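Local structure of germination-specific N-acetylmuramoyl-L-alanine amidase, Autolysin (Clostridioides difficile, 7RAG) at residues E41-R53 and L62-Y74. The protein is probably a zinc-dependent N-acetylmuramoyl-L-alanine amidase of the Amidase_3 family, an enzyme that cuts peptide stems from peptidoglycan, and it pairs with the lipoprotein GerS. Sequence-based numbering, arbitrary orientation.
Sequences EKDINLAITLKLR and LVILTREDDSSLY. With ZN (zinc ion), chain C.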
# COMPACT_ATOMS: atom_id res chain seq x y z
N GLU B 41 -10.13 -39.65 2.12
CA GLU B 41 -10.16 -38.40 1.35
C GLU B 41 -11.50 -37.68 1.48
O GLU B 41 -11.53 -36.47 1.66
CB GLU B 41 -9.89 -38.66 -0.12
CG GLU B 41 -8.46 -38.77 -0.57
CD GLU B 41 -8.37 -38.92 -2.08
OE1 GLU B 41 -8.80 -38.00 -2.80
OE2 GLU B 41 -7.89 -39.98 -2.56
N LYS B 42 -12.61 -38.42 1.39
CA LYS B 42 -13.96 -37.85 1.35
C LYS B 42 -14.13 -36.64 2.26
O LYS B 42 -14.43 -35.52 1.81
CB LYS B 42 -15.00 -38.89 1.79
CG LYS B 42 -15.36 -39.96 0.82
CD LYS B 42 -16.69 -40.64 1.20
CE LYS B 42 -16.81 -40.92 2.69
NZ LYS B 42 -18.07 -41.68 3.01
N ASP B 43 -13.89 -36.87 3.56
CA ASP B 43 -14.22 -35.91 4.60
C ASP B 43 -13.26 -34.73 4.60
O ASP B 43 -13.68 -33.58 4.78
CB ASP B 43 -14.23 -36.61 5.95
CG ASP B 43 -15.12 -37.86 5.95
OD1 ASP B 43 -16.27 -37.76 5.46
OD2 ASP B 43 -14.65 -38.93 6.42
N ILE B 44 -11.97 -34.98 4.38
CA ILE B 44 -11.00 -33.89 4.30
C ILE B 44 -11.27 -33.02 3.07
O ILE B 44 -11.23 -31.78 3.15
CB ILE B 44 -9.58 -34.46 4.33
CG1 ILE B 44 -9.31 -35.08 5.71
CG2 ILE B 44 -8.55 -33.38 3.98
CD1 ILE B 44 -7.88 -35.48 5.94
N ASN B 45 -11.53 -33.64 1.92
CA ASN B 45 -11.84 -32.88 0.72
C ASN B 45 -13.05 -31.98 0.95
O ASN B 45 -13.04 -30.80 0.59
CB ASN B 45 -12.12 -33.82 -0.46
CG ASN B 45 -10.91 -34.59 -0.90
OD1 ASN B 45 -9.79 -34.32 -0.49
ND2 ASN B 45 -11.13 -35.56 -1.77
N LEU B 46 -14.11 -32.56 1.53
CA LEU B 46 -15.32 -31.78 1.80
C LEU B 46 -15.02 -30.65 2.76
O LEU B 46 -15.51 -29.53 2.57
CB LEU B 46 -16.41 -32.69 2.36
CG LEU B 46 -17.75 -32.05 2.75
CD1 LEU B 46 -18.47 -31.50 1.50
CD2 LEU B 46 -18.65 -33.04 3.50
N ALA B 47 -14.21 -30.91 3.79
CA ALA B 47 -13.92 -29.87 4.77
C ALA B 47 -13.19 -28.69 4.13
O ALA B 47 -13.59 -27.53 4.30
CB ALA B 47 -13.11 -30.45 5.93
N ILE B 48 -12.11 -28.98 3.38
CA ILE B 48 -11.36 -27.91 2.72
C ILE B 48 -12.24 -27.18 1.72
O ILE B 48 -12.25 -25.94 1.68
CB ILE B 48 -10.08 -28.46 2.05
CG1 ILE B 48 -9.14 -29.06 3.09
CG2 ILE B 48 -9.37 -27.36 1.29
CD1 ILE B 48 -8.20 -30.06 2.52
N THR B 49 -13.00 -27.92 0.93
CA THR B 49 -13.89 -27.30 -0.05
C THR B 49 -14.91 -26.37 0.61
O THR B 49 -15.20 -25.30 0.06
CB THR B 49 -14.61 -28.40 -0.83
OG1 THR B 49 -13.64 -29.22 -1.50
CG2 THR B 49 -15.56 -27.78 -1.83
N LEU B 50 -15.46 -26.74 1.77
CA LEU B 50 -16.43 -25.86 2.41
C LEU B 50 -15.76 -24.65 3.05
O LEU B 50 -16.34 -23.54 3.05
CB LEU B 50 -17.27 -26.63 3.43
CG LEU B 50 -18.21 -27.64 2.75
CD1 LEU B 50 -18.92 -28.46 3.78
CD2 LEU B 50 -19.22 -26.98 1.78
N LYS B 51 -14.53 -24.80 3.56
CA LYS B 51 -13.78 -23.62 4.00
C LYS B 51 -13.55 -22.66 2.83
O LYS B 51 -13.74 -21.44 2.97
CB LYS B 51 -12.43 -24.01 4.61
CG LYS B 51 -12.50 -24.98 5.78
CD LYS B 51 -13.23 -24.41 6.95
CE LYS B 51 -13.14 -25.34 8.18
NZ LYS B 51 -13.72 -24.71 9.42
N LEU B 52 -13.16 -23.21 1.67
CA LEU B 52 -12.86 -22.41 0.48
C LEU B 52 -14.13 -21.75 -0.06
O LEU B 52 -14.10 -20.59 -0.49
CB LEU B 52 -12.21 -23.30 -0.58
CG LEU B 52 -11.77 -22.73 -1.94
CD1 LEU B 52 -10.96 -21.44 -1.76
CD2 LEU B 52 -10.95 -23.77 -2.73
N ARG B 53 -15.24 -22.47 -0.06
CA ARG B 53 -16.54 -21.90 -0.38
C ARG B 53 -16.83 -20.66 0.47
O ARG B 53 -17.29 -19.64 -0.03
CB ARG B 53 -17.62 -22.97 -0.18
CG ARG B 53 -19.02 -22.56 -0.57
CD ARG B 53 -19.77 -21.94 0.62
NE ARG B 53 -21.21 -21.91 0.42
CZ ARG B 53 -22.02 -22.92 0.72
NH1 ARG B 53 -21.50 -24.03 1.25
NH2 ARG B 53 -23.33 -22.81 0.51
N LEU B 62 -19.59 -16.31 -6.45
CA LEU B 62 -20.64 -17.30 -6.32
C LEU B 62 -20.03 -18.68 -6.49
O LEU B 62 -19.26 -18.89 -7.43
CB LEU B 62 -21.72 -17.09 -7.37
CG LEU B 62 -23.00 -17.85 -7.08
CD1 LEU B 62 -23.69 -17.29 -5.83
CD2 LEU B 62 -23.91 -17.78 -8.26
N VAL B 63 -20.36 -19.61 -5.59
CA VAL B 63 -19.78 -20.95 -5.64
C VAL B 63 -20.85 -21.94 -6.09
O VAL B 63 -21.99 -21.91 -5.60
CB VAL B 63 -19.17 -21.37 -4.30
CG1 VAL B 63 -18.75 -22.84 -4.35
CG2 VAL B 63 -17.97 -20.50 -3.97
N ILE B 64 -20.49 -22.77 -7.07
CA ILE B 64 -21.22 -23.97 -7.47
C ILE B 64 -20.48 -25.16 -6.87
O ILE B 64 -19.29 -25.36 -7.17
CB ILE B 64 -21.28 -24.12 -9.01
CG1 ILE B 64 -21.95 -22.92 -9.69
CG2 ILE B 64 -21.98 -25.42 -9.38
CD1 ILE B 64 -23.40 -22.72 -9.36
N LEU B 65 -21.17 -25.95 -6.07
CA LEU B 65 -20.58 -27.14 -5.48
C LEU B 65 -21.02 -28.37 -6.26
O LEU B 65 -22.17 -28.44 -6.70
CB LEU B 65 -20.99 -27.26 -4.01
CG LEU B 65 -20.48 -26.18 -3.06
CD1 LEU B 65 -21.22 -26.24 -1.70
CD2 LEU B 65 -18.96 -26.29 -2.89
N THR B 66 -20.12 -29.33 -6.44
CA THR B 66 -20.61 -30.64 -6.88
C THR B 66 -21.25 -31.39 -5.72
O THR B 66 -22.23 -32.11 -5.90
CB THR B 66 -19.51 -31.48 -7.51
OG1 THR B 66 -18.42 -31.60 -6.59
CG2 THR B 66 -19.03 -30.87 -8.80
N ARG B 67 -20.69 -31.25 -4.52
CA ARG B 67 -21.28 -31.88 -3.35
C ARG B 67 -21.12 -30.96 -2.15
O ARG B 67 -20.09 -30.29 -1.99
CB ARG B 67 -20.68 -33.26 -3.06
CG ARG B 67 -19.18 -33.23 -2.88
CD ARG B 67 -18.64 -34.62 -2.64
NE ARG B 67 -18.51 -34.87 -1.22
CZ ARG B 67 -17.39 -35.12 -0.57
NH1 ARG B 67 -16.23 -35.22 -1.21
NH2 ARG B 67 -17.45 -35.32 0.74
N GLU B 68 -22.14 -30.94 -1.34
CA GLU B 68 -22.22 -30.11 -0.16
C GLU B 68 -22.15 -30.94 1.10
O GLU B 68 -22.00 -30.40 2.20
CB GLU B 68 -23.54 -29.32 -0.22
CG GLU B 68 -23.85 -28.43 0.92
CD GLU B 68 -25.20 -27.78 0.74
OE1 GLU B 68 -26.25 -28.49 0.86
OE2 GLU B 68 -25.19 -26.56 0.49
N ASP B 69 -22.23 -32.26 0.97
CA ASP B 69 -22.32 -33.18 2.09
C ASP B 69 -21.67 -34.49 1.65
O ASP B 69 -21.04 -34.56 0.60
CB ASP B 69 -23.78 -33.36 2.51
CG ASP B 69 -24.67 -33.83 1.37
OD1 ASP B 69 -24.17 -34.23 0.29
OD2 ASP B 69 -25.91 -33.81 1.55
N ASP B 70 -21.86 -35.53 2.46
CA ASP B 70 -21.23 -36.82 2.18
C ASP B 70 -22.18 -37.67 1.34
O ASP B 70 -22.84 -38.58 1.83
CB ASP B 70 -20.83 -37.53 3.46
CG ASP B 70 -20.00 -38.75 3.18
OD1 ASP B 70 -19.45 -38.82 2.06
OD2 ASP B 70 -19.92 -39.64 4.07
N SER B 71 -22.23 -37.36 0.05
CA SER B 71 -23.05 -38.11 -0.88
C SER B 71 -22.29 -38.22 -2.20
O SER B 71 -21.27 -37.56 -2.41
CB SER B 71 -24.43 -37.46 -1.08
OG SER B 71 -24.36 -36.39 -2.00
N SER B 72 -22.76 -39.10 -3.06
CA SER B 72 -22.18 -39.29 -4.38
C SER B 72 -23.25 -39.01 -5.43
O SER B 72 -24.43 -39.26 -5.21
CB SER B 72 -21.64 -40.71 -4.55
OG SER B 72 -21.21 -40.91 -5.89
N LEU B 73 -22.83 -38.49 -6.58
CA LEU B 73 -23.81 -38.04 -7.58
C LEU B 73 -24.25 -39.21 -8.46
O LEU B 73 -23.94 -39.30 -9.65
CB LEU B 73 -23.23 -36.90 -8.40
CG LEU B 73 -23.20 -35.52 -7.71
CD1 LEU B 73 -22.20 -35.45 -6.54
CD2 LEU B 73 -22.88 -34.46 -8.72
N TYR B 74 -25.01 -40.14 -7.84
CA TYR B 74 -25.65 -41.24 -8.54
C TYR B 74 -26.97 -41.58 -7.86
O TYR B 74 -27.17 -41.32 -6.67
CB TYR B 74 -24.75 -42.49 -8.61
CG TYR B 74 -24.51 -43.19 -7.28
CD1 TYR B 74 -23.30 -43.06 -6.61
CD2 TYR B 74 -25.49 -43.99 -6.69
CE1 TYR B 74 -23.08 -43.69 -5.39
CE2 TYR B 74 -25.28 -44.61 -5.48
CZ TYR B 74 -24.08 -44.46 -4.83
OH TYR B 74 -23.87 -45.09 -3.63
ZN ZN C . -8.95 -38.47 -4.86
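Arg67 reaches from the loop after strand 62-65 to helix 41-53, where its NH2 donates to Lys42 O (3.2 Å, 159° at the hydrogen). The carbonyl oxygen lies in the guanidinium plane, but the donor stands above the carbonyl plane; Lys42 O also accepts the helical bond from Leu46 N, and two donors therefore grip it. An arginine suits this buried place because its several N-H groups can be shared out: NE gives a nearly straight bond (173°) to Asp69 O, fixing the rotation of the group, and NH1 serves Ala23 O. Leu46 packs against it, CB lying 3.3 Å from Arg67 NH2, while its two methyls rest on the backbone of Glu68 and Asp69.

At the exposed end Lys42 NZ forms a salt bridge with Asp70, meeting the syn side of OD2 at 3.0 Å and OD1 more weakly; NZ also donates to Gly27 O. A bend at chi3 turns the lysine tip toward the carboxylate. Threonine suits position 49 by serving both sides: with chi1 at -60°, Thr49 OG1 bonds Asn45 O (2.7 Å) within the helix and CG2, anti to the backbone N, meets Leu65 CD2 of the strand.

Arg53 lays its CG on Val63 CG1 (3.8 Å) and one guanidinium face over Leu65 CD1; its NE pairs with Glu57. Glu68 OE2 lies beyond salt-bridge distance of Arg53 and accepts from Ser38 N of the lipoprotein chain.

Glu41 binds zinc together with His25 and His109. Helix 41-58 is the crossover of a beta-alpha-beta unit, running from strand 18-23 to the neighbouring parallel strand 62-65, with helix 191-211 packed beside it.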